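Local coordinates for putative HTH-type transcriptional regulator PH0061 (PDB 2DBB), which probably acts as an AsnC-family transcriptional regulator, binding specific DNA sequences through a winged helix-turn-helix domain, at residues M12-I17 and R42-L47; A70-K75 and V137-I142; I74-P79 and Y105-R110; Y94-E99 and R110-K115. All blocks are in the same frame, centred on the assembly; numbering follows the deposited sequence.

Interaction 1 (M12-I17 and R42-L47)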
loop_
_atom_site.group_PDB
_atom_site.type_symbol
_atom_site.label_atom_id
_atom_site.label_comp_id
_atom_site.label_asym_id
_atom_site.label_seq_id
_atom_site.Cartn_x
_atom_site.Cartn_y
_atom_site.Cartn_z
ATOM N N MET B 12 9.526 -11.005 -13.853
ATOM C CA MET B 12 9.278 -11.022 -12.417
ATOM C C MET B 12 10.449 -10.401 -11.652
ATOM O O MET B 12 10.243 -9.648 -10.709
ATOM C CB MET B 12 9.029 -12.451 -11.929
ATOM C CG MET B 12 8.507 -12.545 -10.486
ATOM S SD MET B 12 6.873 -11.771 -10.187
ATOM C CE MET B 12 7.345 -10.320 -9.304
ATOM N N GLN B 13 11.674 -10.709 -12.063
ATOM C CA GLN B 13 12.850 -10.153 -11.393
ATOM C C GLN B 13 12.810 -8.637 -11.518
ATOM O O GLN B 13 13.052 -7.906 -10.559
ATOM C CB GLN B 13 14.130 -10.688 -12.036
ATOM C CG GLN B 13 14.239 -12.205 -12.012
ATOM C CD GLN B 13 15.464 -12.715 -12.754
ATOM O OE1 GLN B 13 15.820 -12.198 -13.810
ATOM N NE2 GLN B 13 16.099 -13.748 -12.211
ATOM N N LEU B 14 12.480 -8.185 -12.720
ATOM C CA LEU B 14 12.381 -6.772 -13.041
ATOM C C LEU B 14 11.353 -6.101 -12.118
ATOM O O LEU B 14 11.576 -5.010 -11.606
ATOM C CB LEU B 14 11.976 -6.652 -14.510
ATOM C CG LEU B 14 12.324 -5.428 -15.348
ATOM C CD1 LEU B 14 13.740 -4.942 -15.061
ATOM C CD2 LEU B 14 12.183 -5.812 -16.809
ATOM N N VAL B 15 10.227 -6.769 -11.904
ATOM C CA VAL B 15 9.187 -6.245 -11.032
ATOM C C VAL B 15 9.715 -6.164 -9.602
ATOM O O VAL B 15 9.527 -5.159 -8.908
ATOM C CB VAL B 15 7.933 -7.145 -11.094
ATOM C CG1 VAL B 15 7.034 -6.886 -9.893
ATOM C CG2 VAL B 15 7.177 -6.873 -12.396
ATOM N N LYS B 16 10.378 -7.228 -9.169
ATOM C CA LYS B 16 10.951 -7.290 -7.828
ATOM C C LYS B 16 11.943 -6.138 -7.613
ATOM O O LYS B 16 11.923 -5.475 -6.580
ATOM C CB LYS B 16 11.670 -8.632 -7.638
ATOM C CG LYS B 16 10.758 -9.852 -7.530
ATOM C CD LYS B 16 10.112 -9.931 -6.150
ATOM C CE LYS B 16 9.416 -11.271 -5.907
ATOM N NZ LYS B 16 8.186 -11.455 -6.731
ATOM N N ILE B 17 12.803 -5.904 -8.602
ATOM C CA ILE B 17 13.803 -4.845 -8.514
ATOM C C ILE B 17 13.191 -3.444 -8.499
ATOM O O ILE B 17 13.531 -2.625 -7.645
ATOM C CB ILE B 17 14.816 -4.962 -9.675
ATOM C CG1 ILE B 17 15.547 -6.307 -9.574
ATOM C CG2 ILE B 17 15.821 -3.809 -9.627
ATOM C CD1 ILE B 17 16.490 -6.597 -10.723
ATOM N N ARG B 42 12.125 -2.665 -23.821
ATOM C CA ARG B 42 10.985 -3.387 -24.363
ATOM C C ARG B 42 10.213 -4.140 -23.282
ATOM O O ARG B 42 8.982 -4.125 -23.274
ATOM C CB ARG B 42 11.438 -4.361 -25.453
ATOM C CG ARG B 42 11.404 -3.774 -26.866
ATOM C CD ARG B 42 12.756 -3.874 -27.559
ATOM N NE ARG B 42 13.323 -5.216 -27.459
ATOM C CZ ARG B 42 14.540 -5.551 -27.879
ATOM N NH1 ARG B 42 15.327 -4.642 -28.439
ATOM N NH2 ARG B 42 14.977 -6.796 -27.725
ATOM N N ARG B 43 10.931 -4.794 -22.372
ATOM C CA ARG B 43 10.280 -5.543 -21.301
ATOM C C ARG B 43 9.432 -4.637 -20.410
ATOM O O ARG B 43 8.269 -4.928 -20.151
ATOM C CB ARG B 43 11.322 -6.282 -20.465
ATOM C CG ARG B 43 11.903 -7.496 -21.174
ATOM C CD ARG B 43 13.003 -8.162 -20.365
ATOM N NE ARG B 43 13.331 -9.485 -20.887
ATOM C CZ ARG B 43 12.515 -10.536 -20.838
ATOM N NH1 ARG B 43 11.312 -10.427 -20.284
ATOM N NH2 ARG B 43 12.900 -11.700 -21.344
ATOM N N ILE B 44 10.014 -3.537 -19.947
ATOM C CA ILE B 44 9.287 -2.605 -19.096
ATOM C C ILE B 44 8.096 -2.024 -19.836
ATOM O O ILE B 44 7.026 -1.835 -19.259
ATOM C CB ILE B 44 10.189 -1.454 -18.626
ATOM C CG1 ILE B 44 11.179 -1.980 -17.590
ATOM C CG2 ILE B 44 9.347 -0.313 -18.052
ATOM C CD1 ILE B 44 12.097 -0.919 -17.038
ATOM N N ASP B 45 8.276 -1.756 -21.121
ATOM C CA ASP B 45 7.202 -1.192 -21.919
ATOM C C ASP B 45 6.031 -2.164 -22.026
ATOM O O ASP B 45 4.873 -1.766 -21.932
ATOM C CB ASP B 45 7.716 -0.837 -23.310
ATOM C CG ASP B 45 7.024 0.373 -23.881
ATOM O OD1 ASP B 45 6.052 0.210 -24.650
ATOM O OD2 ASP B 45 7.448 1.496 -23.536
ATOM N N LYS B 46 6.337 -3.443 -22.209
ATOM C CA LYS B 46 5.294 -4.453 -22.311
ATOM C C LYS B 46 4.575 -4.582 -20.968
ATOM O O LYS B 46 3.350 -4.684 -20.915
ATOM C CB LYS B 46 5.898 -5.799 -22.714
ATOM C CG LYS B 46 4.873 -6.840 -23.131
ATOM C CD LYS B 46 4.038 -6.345 -24.313
ATOM C CE LYS B 46 3.087 -7.422 -24.814
ATOM N NZ LYS B 46 2.263 -6.955 -25.965
ATOM N N LEU B 47 5.342 -4.574 -19.883
ATOM C CA LEU B 47 4.762 -4.687 -18.551
ATOM C C LEU B 47 3.768 -3.557 -18.300
ATOM O O LEU B 47 2.707 -3.776 -17.719
ATOM C CB LEU B 47 5.863 -4.672 -17.483
ATOM C CG LEU B 47 6.835 -5.859 -17.512
ATOM C CD1 LEU B 47 7.853 -5.714 -16.392
ATOM C CD2 LEU B 47 6.070 -7.163 -17.360
#
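Leu-14 is the side chain at the centre of this contact, and it sits in the helix-turn-helix DNA-binding domain, where helix 9-18 crosses helix 37-49, whose residues up to Asp-45 fall within the predicted helix-turn-helix motif. Its CG is anti to the backbone N (chi1 -154°), which turns the CD2 methyl toward helix 37-49. CD2 lies 3.8 Å from Arg-43 CB, and it is 4.0 Å from Ile-44 CG1, whose chain it crosses at about a right angle. Leu-47, one turn further along, brings its CD1 to 4.4 Å from the same Leu-14 CD2. The Val-15 CG2 methyl also meets Leu-47 CD1. No hydrogen bond joins the two segments; apolar carbons do all the touching, and the helix axes stay 10.9 Å apart, crossing at -82°.

Outside this first shell, Leu-33 packs on Leu-14, while Tyr-26 and Leu-29 of helix 26-32 pack against Ile-44, bringing that helix into the same packing. Val-15 also touches Leu-65 of the second subunit. Arg-43 gives the apolar contact only its CB; from CG to NE the chain runs extended, and NH1 ends in salt bridges with Asp-8 OD2 and Asp-11 OD1.

Interaction 2 (A70-K75 and V137-I142)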
loop_
_atom_site.group_PDB
_atom_site.type_symbol
_atom_site.label_atom_id
_atom_site.label_comp_id
_atom_site.label_asym_id
_atom_site.label_seq_id
_atom_site.Cartn_x
_atom_site.Cartn_y
_atom_site.Cartn_z
ATOM N N ALA B 70 -6.148 5.418 8.462
ATOM C CA ALA B 70 -7.351 4.920 9.098
ATOM C C ALA B 70 -7.788 3.797 8.179
ATOM O O ALA B 70 -7.700 3.919 6.956
ATOM C CB ALA B 70 -8.425 5.997 9.168
ATOM N N ILE B 71 -8.214 2.686 8.767
ATOM C CA ILE B 71 -8.683 1.565 7.980
ATOM C C ILE B 71 -10.166 1.465 8.287
ATOM O O ILE B 71 -10.564 1.488 9.449
ATOM C CB ILE B 71 -8.004 0.237 8.391
ATOM C CG1 ILE B 71 -6.492 0.302 8.127
ATOM C CG2 ILE B 71 -8.628 -0.912 7.629
ATOM C CD1 ILE B 71 -6.113 0.371 6.662
ATOM N N VAL B 72 -10.977 1.386 7.240
ATOM C CA VAL B 72 -12.416 1.260 7.407
ATOM C C VAL B 72 -12.845 -0.130 6.943
ATOM O O VAL B 72 -12.627 -0.528 5.795
ATOM C CB VAL B 72 -13.161 2.354 6.619
ATOM C CG1 VAL B 72 -14.673 2.200 6.795
ATOM C CG2 VAL B 72 -12.711 3.720 7.112
ATOM N N LEU B 73 -13.428 -0.875 7.868
ATOM C CA LEU B 73 -13.890 -2.230 7.610
ATOM C C LEU B 73 -15.402 -2.162 7.425
ATOM O O LEU B 73 -16.131 -1.715 8.313
ATOM C CB LEU B 73 -13.532 -3.116 8.806
ATOM C CG LEU B 73 -12.063 -3.009 9.249
ATOM C CD1 LEU B 73 -11.889 -3.661 10.614
ATOM C CD2 LEU B 73 -11.164 -3.665 8.216
ATOM N N ILE B 74 -15.871 -2.605 6.270
ATOM C CA ILE B 74 -17.296 -2.541 5.981
ATOM C C ILE B 74 -17.947 -3.883 5.706
ATOM O O ILE B 74 -17.406 -4.709 4.977
ATOM C CB ILE B 74 -17.563 -1.640 4.750
ATOM C CG1 ILE B 74 -16.972 -0.248 4.974
ATOM C CG2 ILE B 74 -19.059 -1.560 4.479
ATOM C CD1 ILE B 74 -16.844 0.596 3.687
ATOM N N LYS B 75 -19.118 -4.089 6.300
ATOM C CA LYS B 75 -19.897 -5.295 6.065
ATOM C C LYS B 75 -21.195 -4.824 5.403
ATOM O O LYS B 75 -21.972 -4.097 6.010
ATOM C CB LYS B 75 -20.221 -6.019 7.373
ATOM C CG LYS B 75 -20.888 -7.373 7.149
ATOM C CD LYS B 75 -19.993 -8.259 6.289
ATOM C CE LYS B 75 -20.642 -9.591 5.931
ATOM N NZ LYS B 75 -19.725 -10.411 5.068
ATOM N N VAL B 137 -19.804 -1.054 10.252
ATOM C CA VAL B 137 -18.695 -0.223 9.820
ATOM C C VAL B 137 -17.752 -0.049 11.011
ATOM O O VAL B 137 -18.161 0.419 12.069
ATOM C CB VAL B 137 -19.160 1.173 9.361
ATOM C CG1 VAL B 137 -17.948 2.034 9.025
ATOM C CG2 VAL B 137 -20.066 1.046 8.145
ATOM N N GLU B 138 -16.497 -0.443 10.840
ATOM C CA GLU B 138 -15.500 -0.316 11.898
ATOM C C GLU B 138 -14.380 0.582 11.404
ATOM O O GLU B 138 -13.822 0.344 10.339
ATOM C CB GLU B 138 -14.893 -1.675 12.247
ATOM C CG GLU B 138 -15.819 -2.656 12.917
ATOM C CD GLU B 138 -16.260 -2.196 14.287
ATOM O OE1 GLU B 138 -15.598 -1.303 14.872
ATOM O OE2 GLU B 138 -17.269 -2.742 14.784
ATOM N N VAL B 139 -14.064 1.620 12.166
ATOM C CA VAL B 139 -12.976 2.511 11.796
ATOM C C VAL B 139 -11.796 2.239 12.727
ATOM O O VAL B 139 -11.935 2.300 13.953
ATOM C CB VAL B 139 -13.360 3.997 11.942
ATOM C CG1 VAL B 139 -12.158 4.874 11.601
ATOM C CG2 VAL B 139 -14.541 4.329 11.030
ATOM N N ILE B 140 -10.645 1.918 12.145
ATOM C CA ILE B 140 -9.442 1.669 12.936
ATOM C C ILE B 140 -8.450 2.795 12.673
ATOM O O ILE B 140 -8.002 2.977 11.542
ATOM C CB ILE B 140 -8.739 0.346 12.545
ATOM C CG1 ILE B 140 -9.732 -0.820 12.555
ATOM C CG2 ILE B 140 -7.580 0.081 13.505
ATOM C CD1 ILE B 140 -10.369 -1.073 13.904
ATOM N N LEU B 141 -8.122 3.563 13.706
ATOM C CA LEU B 141 -7.154 4.642 13.554
ATOM C C LEU B 141 -5.765 4.005 13.668
ATOM O O LEU B 141 -5.509 3.235 14.595
ATOM C CB LEU B 141 -7.353 5.692 14.652
ATOM C CG LEU B 141 -8.778 6.253 14.763
ATOM C CD1 LEU B 141 -8.829 7.326 15.840
ATOM C CD2 LEU B 141 -9.213 6.825 13.419
ATOM N N ILE B 142 -4.877 4.300 12.725
ATOM C CA ILE B 142 -3.538 3.710 12.765
ATOM C C ILE B 142 -2.554 4.580 13.536
ATOM O O ILE B 142 -2.156 5.638 13.067
ATOM C CB ILE B 142 -2.988 3.462 11.345
ATOM C CG1 ILE B 142 -3.964 2.573 10.557
ATOM C CG2 ILE B 142 -1.620 2.773 11.423
ATOM C CD1 ILE B 142 -4.246 1.218 11.222
#
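Strand 134-148 is the last strand of a ferredoxin-like beta-alpha-beta-beta-alpha-beta fold, as in the ligand-sensing domains of Lrp/AsnC relatives, and it lies antiparallel along 67-76. At Val-137, CG1 is anti to the backbone N and rests 4.0 Å from Val-72 CG1, the two valines side by side and pointing the same way. Glu-138 forms a hydrogen-bonded pair with Leu-73: Leu-73 N gives a nearly straight bond of 2.8 Å to Glu-138 O (175°), and Glu-138 N returns one to Leu-73 O. Its CB touches Leu-73 CD1, the two side chains crossing obliquely, but the chain then bends at chi2 (-65°) and carries the carboxylate away from the strand pair; Arg-104 of the second subunit packs on this residue.

Val-139 turns back to the face of Val-137, which helix 117-129 covers through Ile-124 and Leu-128. Next, Ile-140 pairs with Ile-71: Ile-140 N lies almost on the C=O axis of Ile-71 at 2.7 Å from its O, and Ile-71 N answers to Ile-140 O at 2.8 Å. Ile-140 CG1 also leans on Leu-73 CD1, 4.1 Å off. Leu-141 and Ile-142 pair antiparallel with a strand of the second subunit, continuing the sheet across the dimer. Leu-141 CD2 approaches Ala-70 CB, and Ile-142 CD1 crosses obliquely to Ile-71 CG1, 3.9 Å away.

Interaction 3 (I74-P79 and Y105-R110)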
loop_
_atom_site.group_PDB
_atom_site.type_symbol
_atom_site.label_atom_id
_atom_site.label_comp_id
_atom_site.label_asym_id
_atom_site.label_seq_id
_atom_site.Cartn_x
_atom_site.Cartn_y
_atom_site.Cartn_z
ATOM N N ILE B 74 -15.871 -2.605 6.270
ATOM C CA ILE B 74 -17.296 -2.541 5.981
ATOM C C ILE B 74 -17.947 -3.883 5.706
ATOM O O ILE B 74 -17.406 -4.709 4.977
ATOM C CB ILE B 74 -17.563 -1.640 4.750
ATOM C CG1 ILE B 74 -16.972 -0.248 4.974
ATOM C CG2 ILE B 74 -19.059 -1.560 4.479
ATOM C CD1 ILE B 74 -16.844 0.596 3.687
ATOM N N LYS B 75 -19.118 -4.089 6.300
ATOM C CA LYS B 75 -19.897 -5.295 6.065
ATOM C C LYS B 75 -21.195 -4.824 5.403
ATOM O O LYS B 75 -21.972 -4.097 6.010
ATOM C CB LYS B 75 -20.221 -6.019 7.373
ATOM C CG LYS B 75 -20.888 -7.373 7.149
ATOM C CD LYS B 75 -19.993 -8.259 6.289
ATOM C CE LYS B 75 -20.642 -9.591 5.931
ATOM N NZ LYS B 75 -19.725 -10.411 5.068
ATOM N N SER B 76 -21.413 -5.233 4.155
ATOM C CA SER B 76 -22.605 -4.847 3.404
ATOM C C SER B 76 -23.825 -5.735 3.640
ATOM O O SER B 76 -23.712 -6.891 4.053
ATOM C CB SER B 76 -22.297 -4.834 1.907
ATOM O OG SER B 76 -21.309 -3.868 1.599
ATOM N N LYS B 77 -24.998 -5.177 3.366
ATOM C CA LYS B 77 -26.243 -5.910 3.518
ATOM C C LYS B 77 -26.511 -6.708 2.242
ATOM O O LYS B 77 -27.103 -7.785 2.299
ATOM C CB LYS B 77 -27.401 -4.943 3.774
ATOM C CG LYS B 77 -27.243 -4.075 5.011
ATOM C CD LYS B 77 -28.409 -3.097 5.128
ATOM C CE LYS B 77 -28.230 -2.136 6.294
ATOM N NZ LYS B 77 -28.129 -2.853 7.599
ATOM N N VAL B 78 -26.076 -6.176 1.098
ATOM C CA VAL B 78 -26.269 -6.839 -0.194
ATOM C C VAL B 78 -25.161 -6.459 -1.185
ATOM O O VAL B 78 -24.574 -5.384 -1.081
ATOM C CB VAL B 78 -27.636 -6.461 -0.831
ATOM C CG1 VAL B 78 -28.753 -6.595 0.188
ATOM C CG2 VAL B 78 -27.589 -5.050 -1.374
ATOM N N PRO B 79 -24.874 -7.335 -2.170
ATOM C CA PRO B 79 -23.837 -7.096 -3.182
ATOM C C PRO B 79 -24.013 -5.771 -3.915
ATOM O O PRO B 79 -23.069 -4.988 -4.042
ATOM C CB PRO B 79 -23.993 -8.286 -4.124
ATOM C CG PRO B 79 -24.465 -9.370 -3.217
ATOM C CD PRO B 79 -25.501 -8.653 -2.380
ATOM N N TYR B 105 -15.689 -8.893 6.926
ATOM C CA TYR B 105 -15.962 -7.622 6.262
ATOM C C TYR B 105 -15.724 -7.818 4.769
ATOM O O TYR B 105 -14.696 -8.375 4.370
ATOM C CB TYR B 105 -15.033 -6.537 6.807
ATOM C CG TYR B 105 -15.141 -6.367 8.302
ATOM C CD1 TYR B 105 -16.191 -5.648 8.867
ATOM C CD2 TYR B 105 -14.208 -6.956 9.160
ATOM C CE1 TYR B 105 -16.309 -5.516 10.247
ATOM C CE2 TYR B 105 -14.321 -6.834 10.542
ATOM C CZ TYR B 105 -15.373 -6.115 11.074
ATOM O OH TYR B 105 -15.501 -5.993 12.436
ATOM N N ASN B 106 -16.664 -7.370 3.939
ATOM C CA ASN B 106 -16.502 -7.549 2.503
ATOM C C ASN B 106 -15.852 -6.362 1.797
ATOM O O ASN B 106 -15.445 -6.471 0.644
ATOM C CB ASN B 106 -17.845 -7.917 1.857
ATOM C CG ASN B 106 -18.936 -6.903 2.133
ATOM O OD1 ASN B 106 -19.300 -6.658 3.279
ATOM N ND2 ASN B 106 -19.468 -6.311 1.076
ATOM N N ILE B 107 -15.732 -5.233 2.487
ATOM C CA ILE B 107 -15.090 -4.065 1.899
ATOM C C ILE B 107 -14.068 -3.518 2.891
ATOM O O ILE B 107 -14.376 -3.289 4.064
ATOM C CB ILE B 107 -16.116 -2.955 1.544
ATOM C CG1 ILE B 107 -17.161 -3.509 0.570
ATOM C CG2 ILE B 107 -15.405 -1.777 0.878
ATOM C CD1 ILE B 107 -18.333 -2.580 0.308
ATOM N N ILE B 108 -12.844 -3.341 2.409
ATOM C CA ILE B 108 -11.743 -2.832 3.216
ATOM C C ILE B 108 -11.227 -1.571 2.551
ATOM O O ILE B 108 -10.826 -1.603 1.391
ATOM C CB ILE B 108 -10.576 -3.842 3.296
ATOM C CG1 ILE B 108 -11.084 -5.189 3.817
ATOM C CG2 ILE B 108 -9.484 -3.299 4.227
ATOM C CD1 ILE B 108 -11.713 -5.105 5.172
ATOM N N VAL B 109 -11.219 -0.472 3.301
ATOM C CA VAL B 109 -10.789 0.813 2.778
ATOM C C VAL B 109 -9.686 1.470 3.599
ATOM O O VAL B 109 -9.710 1.438 4.820
ATOM C CB VAL B 109 -11.975 1.802 2.735
ATOM C CG1 VAL B 109 -11.523 3.142 2.137
ATOM C CG2 VAL B 109 -13.117 1.202 1.933
ATOM N N ARG B 110 -8.714 2.061 2.919
ATOM C CA ARG B 110 -7.658 2.769 3.620
ATOM C C ARG B 110 -7.819 4.247 3.295
ATOM O O ARG B 110 -7.975 4.615 2.131
ATOM C CB ARG B 110 -6.261 2.310 3.184
ATOM C CG ARG B 110 -5.148 3.144 3.828
ATOM C CD ARG B 110 -3.759 2.768 3.311
ATOM N NE ARG B 110 -3.359 1.420 3.701
ATOM C CZ ARG B 110 -2.969 1.072 4.926
ATOM N NH1 ARG B 110 -2.918 1.976 5.899
ATOM N NH2 ARG B 110 -2.629 -0.186 5.183
#
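Ile-74 O is held by two backbone N-H groups: Ile-107 N at 3.0 Å, lying in the carbonyl plane, and Asn-106 N, whose bond is bent to 121° and weak. In return, Ile-74 N donates to Ile-107 O at 2.8 Å, nearly along the C=O axis. The Asn-106 side chain grips the strand two residues further on, at Ser-76. OD1 takes the backbone N-H of Ser-76 on a lone pair at 2.7 Å, and ND2 gives a hydrogen close to the amide plane to Ser-76 OG at 3.1 Å. This is possible because CG occupies the crowded position between backbone N and carbonyl carbon (chi1 56°), which swings the carboxamide across toward Ser-76.

Two residues facing one make a classic beta bulge, placed where strand 107-114 begins beside the end of strand 67-76, both central strands of the ferredoxin-like sheet. An alanine at Asn-106 would remove both amide partners of Ser-76 and would probably leave the end of strand 67-76 less firmly tied to the bulge.

The Lys-75 side chain crosses that of Asn-106 at about a right angle, its CD 3.5 Å from Asn-106 OD1. Lys-75 N lies at the edge of the Tyr-105 ring, near its plane; the Tyr-105 hydroxyl makes a weak hydrogen bond with that of Tyr-105 in the second subunit. On the face turned to helix 79-89, Ile-74 CB lies 3.8 Å from Ile-107 CB, and Ile-74 CD1 reaches obliquely past Ile-107 CG2 (3.9 Å) to Val-109 CG2 (4.2 Å).

Interaction 4 (Y94-E99 and R110-K115)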
loop_
_atom_site.group_PDB
_atom_site.type_symbol
_atom_site.label_atom_id
_atom_site.label_comp_id
_atom_site.label_asym_id
_atom_site.label_seq_id
_atom_site.Cartn_x
_atom_site.Cartn_y
_atom_site.Cartn_z
ATOM N N TYR B 94 -8.679 11.201 -0.834
ATOM C CA TYR B 94 -8.035 10.721 0.381
ATOM C C TYR B 94 -8.278 9.236 0.664
ATOM O O TYR B 94 -7.810 8.697 1.672
ATOM C CB TYR B 94 -8.444 11.593 1.571
ATOM C CG TYR B 94 -9.920 11.624 1.849
ATOM C CD1 TYR B 94 -10.544 10.565 2.513
ATOM C CD2 TYR B 94 -10.699 12.721 1.467
ATOM C CE1 TYR B 94 -11.898 10.592 2.793
ATOM C CE2 TYR B 94 -12.067 12.760 1.740
ATOM C CZ TYR B 94 -12.658 11.689 2.405
ATOM O OH TYR B 94 -14.009 11.698 2.676
ATOM N N VAL B 95 -9.011 8.583 -0.232
ATOM C CA VAL B 95 -9.270 7.149 -0.130
ATOM C C VAL B 95 -8.133 6.538 -0.942
ATOM O O VAL B 95 -8.122 6.656 -2.164
ATOM C CB VAL B 95 -10.629 6.765 -0.779
ATOM C CG1 VAL B 95 -10.733 5.263 -0.925
ATOM C CG2 VAL B 95 -11.783 7.289 0.068
ATOM N N LYS B 96 -7.181 5.898 -0.265
ATOM C CA LYS B 96 -6.014 5.308 -0.929
ATOM C C LYS B 96 -6.186 3.904 -1.502
ATOM O O LYS B 96 -5.549 3.550 -2.500
ATOM C CB LYS B 96 -4.813 5.340 0.025
ATOM C CG LYS B 96 -4.465 6.754 0.502
ATOM C CD LYS B 96 -4.467 7.725 -0.670
ATOM C CE LYS B 96 -4.156 9.143 -0.238
ATOM N NZ LYS B 96 -4.248 10.070 -1.405
ATOM N N SER B 97 -7.021 3.089 -0.871
ATOM C CA SER B 97 -7.248 1.749 -1.387
ATOM C C SER B 97 -8.641 1.266 -1.056
ATOM O O SER B 97 -9.238 1.669 -0.055
ATOM C CB SER B 97 -6.211 0.750 -0.852
ATOM O OG SER B 97 -6.433 0.415 0.502
ATOM N N VAL B 98 -9.157 0.415 -1.934
ATOM C CA VAL B 98 -10.478 -0.164 -1.784
ATOM C C VAL B 98 -10.367 -1.597 -2.265
ATOM O O VAL B 98 -9.889 -1.867 -3.370
ATOM C CB VAL B 98 -11.526 0.598 -2.622
ATOM C CG1 VAL B 98 -12.898 -0.053 -2.462
ATOM C CG2 VAL B 98 -11.582 2.049 -2.158
ATOM N N GLU B 99 -10.796 -2.517 -1.417
ATOM C CA GLU B 99 -10.707 -3.923 -1.739
ATOM C C GLU B 99 -11.967 -4.663 -1.318
ATOM O O GLU B 99 -12.635 -4.277 -0.358
ATOM C CB GLU B 99 -9.475 -4.518 -1.037
ATOM C CG GLU B 99 -8.135 -4.002 -1.575
ATOM C CD GLU B 99 -6.949 -4.321 -0.654
ATOM O OE1 GLU B 99 -6.855 -3.720 0.441
ATOM O OE2 GLU B 99 -6.112 -5.176 -1.017
ATOM N N ARG B 110 -8.714 2.061 2.919
ATOM C CA ARG B 110 -7.658 2.769 3.620
ATOM C C ARG B 110 -7.819 4.247 3.295
ATOM O O ARG B 110 -7.975 4.615 2.131
ATOM C CB ARG B 110 -6.261 2.310 3.184
ATOM C CG ARG B 110 -5.148 3.144 3.828
ATOM C CD ARG B 110 -3.759 2.768 3.311
ATOM N NE ARG B 110 -3.359 1.420 3.701
ATOM C CZ ARG B 110 -2.969 1.072 4.926
ATOM N NH1 ARG B 110 -2.918 1.976 5.899
ATOM N NH2 ARG B 110 -2.629 -0.186 5.183
ATOM N N LEU B 111 -7.778 5.081 4.332
ATOM C CA LEU B 111 -7.893 6.524 4.197
ATOM C C LEU B 111 -6.621 7.206 4.693
ATOM O O LEU B 111 -5.997 6.750 5.657
ATOM C CB LEU B 111 -9.043 7.060 5.054
ATOM C CG LEU B 111 -10.440 6.456 4.970
ATOM C CD1 LEU B 111 -11.332 7.135 6.008
ATOM C CD2 LEU B 111 -10.999 6.629 3.563
ATOM N N LEU B 112 -6.239 8.292 4.026
ATOM C CA LEU B 112 -5.094 9.090 4.453
ATOM C C LEU B 112 -5.765 10.306 5.075
ATOM O O LEU B 112 -6.476 11.040 4.387
ATOM C CB LEU B 112 -4.231 9.535 3.267
ATOM C CG LEU B 112 -3.008 10.380 3.666
ATOM C CD1 LEU B 112 -2.034 9.509 4.440
ATOM C CD2 LEU B 112 -2.329 10.960 2.427
ATOM N N LEU B 113 -5.563 10.507 6.375
ATOM C CA LEU B 113 -6.186 11.622 7.082
ATOM C C LEU B 113 -5.164 12.574 7.680
ATOM O O LEU B 113 -3.984 12.235 7.812
ATOM C CB LEU B 113 -7.063 11.097 8.227
ATOM C CG LEU B 113 -8.063 9.981 7.937
ATOM C CD1 LEU B 113 -8.595 9.438 9.248
ATOM C CD2 LEU B 113 -9.187 10.493 7.058
ATOM N N PRO B 114 -5.607 13.787 8.050
ATOM C CA PRO B 114 -4.709 14.773 8.649
ATOM C C PRO B 114 -4.376 14.237 10.035
ATOM O O PRO B 114 -5.231 13.635 10.686
ATOM C CB PRO B 114 -5.570 16.031 8.722
ATOM C CG PRO B 114 -6.568 15.835 7.623
ATOM C CD PRO B 114 -6.918 14.389 7.753
ATOM N N LYS B 115 -3.144 14.446 10.484
ATOM C CA LYS B 115 -2.739 13.956 11.793
ATOM C C LYS B 115 -3.536 14.615 12.923
ATOM O O LYS B 115 -3.676 14.044 14.006
ATOM C CB LYS B 115 -1.239 14.184 11.993
ATOM C CG LYS B 115 -0.657 13.339 13.104
ATOM C CD LYS B 115 0.852 13.462 13.191
ATOM C CE LYS B 115 1.383 12.619 14.341
ATOM N NZ LYS B 115 2.858 12.751 14.516
HETATM O O HOH W 1 -4.031 -0.298 1.496
#
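The strands run antiparallel at 170°, but their register slips by one residue between Val-95 and Ser-97, giving a classic beta bulge in the 95-102/107-114 hairpin. Lys-96 and Ser-97 both face Arg-110: Arg-110 O accepts Lys-96 N at 2.8 Å and, weakly, Ser-97 N at 3.5 Å. Arg-110 N reaches back to Ser-97 O from above the carbonyl plane, 29° out of it. Beyond the bulge, Leu-112 N bonds almost on the C=O axis of Tyr-94.

On one face, Leu-111 CD2 packs 3.6 Å from Val-95 CG2 and also meets the edge of the Tyr-94 ring, 4.1 Å from CD1. The Lys-96 chain bends at chi2 and lays CE against Leu-112, 3.5 Å from its CB. That hydrocarbon stretch leads NZ to salt bridges with Glu-93 and the terminal carboxylate of Ile-151 in the second subunit.

Arg-110 ends in a salt bridge to Glu-99 of the second subunit, and Tyr-69 of its own chain gives a cation-pi contact. Its rotation is also steadied nearer the strand: a water donates to Ser-97 OG at 2.7 Å and, in the guanidinium plane, accepts from Arg-110 NE at 2.9 Å.

How the interactions relate
Interaction 1 stands apart in the DNA-binding domain, its centre about 28 to 34 Å from the centres of the others, and its core is purely apolar packing between helices. The other three belong to one sheet. Interactions 2 and 3 share Ile-74 and Lys-75 on strand 67-76; interactions 3 and 4 share Arg-110 on strand 107-114. Interaction 2 is regular ladder, whereas 3 and 4 each carry a classic bulge. Interaction 3 is only partly buried and adds side-chain-to-backbone bonding; interactions 1, 2 and 4 are buried. Val-72 N and Val-109 O, 2.7 Å apart, probably bond 2 to 3. All four reach the second subunit, and 2 and 4 contain residues of the intersubunit beta ladders.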